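Local coordinates for guanine nucleotide exchange protein (Legionella pneumophila, PDB 1XSZ) that probably acts as a guanine nucleotide exchange factor for ADP-ribosylation factor GTPases, with a Sec7 domain whose active site is covered by a cap, at residues A[46-51]-A[61-66]. Residues are numbered along the deposited sequence; the frame is centred on the assembly and turned at random.
Sequences EFFHQQ and GDYLSS
Within 46-51, Phe-48 alone reaches 61-66, meeting Tyr-63 and Leu-64, a worked example of how one aromatic ring can join two consecutive helices of the Sec7 domain; the nearest CA atoms of the two segments, Phe-48 CA and Gly-61 CA, are 9.5 Å apart. With CG anti to the carbonyl carbon (chi1 -73°), the phenylalanine ring meets both partners by its edge. Phe-48 CE1 lies 3.7 Å from Tyr-63 CD2, which sits in the plane of the phenylalanine ring. The two side chains cross at about a right angle, and their ring planes, inclined at 73° with centroids 5.8 Å apart, make an oblique aromatic pair. The Leu-64 and Phe-48 side chains run past each other in opposite directions; the leucine CD2 methyl rests 3.8 Å from Phe-48 CD1, also at the ring edge. No hydrogen bond crosses this buried, wholly apolar junction, and the tyrosine hydroxyl instead bonds to Glu-70. Helices 40-50 and 57-64 are thus joined within the all-helical Sec7 fold, with Ile-26 of helix 22-35 touching both aromatic side chains, while helix 69-80 supplies Phe-78 against Phe-48 and Val-74 against Tyr-63 and Leu-64.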
# COMPACT_ATOMS: atom_id res chain seq x y z
N GLU A 46 -2.55 4.22 19.92
CA GLU A 46 -3.50 3.73 20.90
C GLU A 46 -4.93 4.12 20.54
O GLU A 46 -5.86 3.35 20.76
CB GLU A 46 -3.15 4.27 22.30
CG GLU A 46 -4.03 3.74 23.43
CD GLU A 46 -3.94 2.23 23.59
OE1 GLU A 46 -2.81 1.70 23.62
OE2 GLU A 46 -5.00 1.58 23.71
N PHE A 47 -5.10 5.31 19.97
CA PHE A 47 -6.43 5.77 19.57
C PHE A 47 -6.98 4.87 18.46
O PHE A 47 -8.16 4.53 18.46
CB PHE A 47 -6.38 7.22 19.09
CG PHE A 47 -7.72 7.90 19.06
CD1 PHE A 47 -8.32 8.34 20.24
CD2 PHE A 47 -8.40 8.07 17.86
CE1 PHE A 47 -9.58 8.95 20.22
CE2 PHE A 47 -9.67 8.67 17.83
CZ PHE A 47 -10.25 9.11 19.01
N PHE A 48 -6.12 4.50 17.52
CA PHE A 48 -6.53 3.63 16.42
C PHE A 48 -7.05 2.30 16.97
O PHE A 48 -8.06 1.78 16.51
CB PHE A 48 -5.35 3.35 15.48
CG PHE A 48 -4.95 4.52 14.61
CD1 PHE A 48 -3.72 4.51 13.98
CD2 PHE A 48 -5.82 5.59 14.39
CE1 PHE A 48 -3.34 5.55 13.13
CE2 PHE A 48 -5.45 6.63 13.54
CZ PHE A 48 -4.21 6.61 12.91
N HIS A 49 -6.35 1.75 17.96
CA HIS A 49 -6.77 0.49 18.57
C HIS A 49 -8.06 0.67 19.37
O HIS A 49 -9.01 -0.09 19.20
CB HIS A 49 -5.67 -0.04 19.50
CG HIS A 49 -4.59 -0.79 18.80
ND1 HIS A 49 -3.25 -0.52 18.97
CD2 HIS A 49 -4.64 -1.84 17.94
CE1 HIS A 49 -2.53 -1.37 18.27
NE2 HIS A 49 -3.35 -2.18 17.63
N GLN A 50 -8.07 1.68 20.23
CA GLN A 50 -9.23 1.95 21.08
C GLN A 50 -10.52 2.27 20.33
O GLN A 50 -11.60 1.81 20.72
CB GLN A 50 -8.93 3.11 22.03
CG GLN A 50 -8.04 2.77 23.21
CD GLN A 50 -8.70 1.81 24.17
OE1 GLN A 50 -9.91 1.88 24.41
NE2 GLN A 50 -7.91 0.91 24.74
N GLN A 51 -10.42 3.05 19.27
CA GLN A 51 -11.59 3.47 18.52
C GLN A 51 -11.77 2.77 17.17
O GLN A 51 -12.42 3.31 16.27
CB GLN A 51 -11.54 4.98 18.30
CG GLN A 51 -11.33 5.78 19.58
CD GLN A 51 -12.53 5.74 20.51
OE1 GLN A 51 -12.44 6.11 21.68
NE2 GLN A 51 -13.66 5.31 19.98
N GLY A 61 -5.60 2.30 8.02
CA GLY A 61 -4.63 1.44 7.37
C GLY A 61 -3.73 2.22 6.44
O GLY A 61 -2.53 1.94 6.33
N ASP A 62 -4.29 3.22 5.76
CA ASP A 62 -3.50 4.02 4.84
C ASP A 62 -2.48 4.87 5.58
O ASP A 62 -1.33 4.99 5.16
CB ASP A 62 -4.41 4.92 4.01
CG ASP A 62 -3.75 5.34 2.74
OD1 ASP A 62 -3.58 4.47 1.87
OD2 ASP A 62 -3.38 6.53 2.62
N TYR A 63 -2.90 5.46 6.70
CA TYR A 63 -1.99 6.27 7.50
C TYR A 63 -0.85 5.40 8.03
O TYR A 63 0.33 5.75 7.90
CB TYR A 63 -2.74 6.89 8.68
CG TYR A 63 -1.86 7.76 9.54
CD1 TYR A 63 -1.72 9.12 9.28
CD2 TYR A 63 -1.13 7.21 10.60
CE1 TYR A 63 -0.86 9.91 10.04
CE2 TYR A 63 -0.27 7.99 11.36
CZ TYR A 63 -0.14 9.34 11.08
OH TYR A 63 0.71 10.10 11.84
N LEU A 64 -1.20 4.28 8.64
CA LEU A 64 -0.21 3.38 9.22
C LEU A 64 0.81 2.84 8.23
O LEU A 64 1.97 2.62 8.59
CB LEU A 64 -0.90 2.21 9.92
CG LEU A 64 -1.64 2.55 11.21
CD1 LEU A 64 -2.47 1.37 11.67
CD2 LEU A 64 -0.64 2.95 12.29
N SER A 65 0.40 2.63 6.98
CA SER A 65 1.28 2.07 5.97
C SER A 65 2.01 3.08 5.09
O SER A 65 2.70 2.68 4.15
CB SER A 65 0.50 1.10 5.08
OG SER A 65 -0.51 1.78 4.35
N SER A 66 1.88 4.36 5.40
CA SER A 66 2.53 5.41 4.62
C SER A 66 4.02 5.49 4.92
O SER A 66 4.48 5.09 5.99
CB SER A 66 1.84 6.75 4.88
OG SER A 66 0.55 6.75 4.29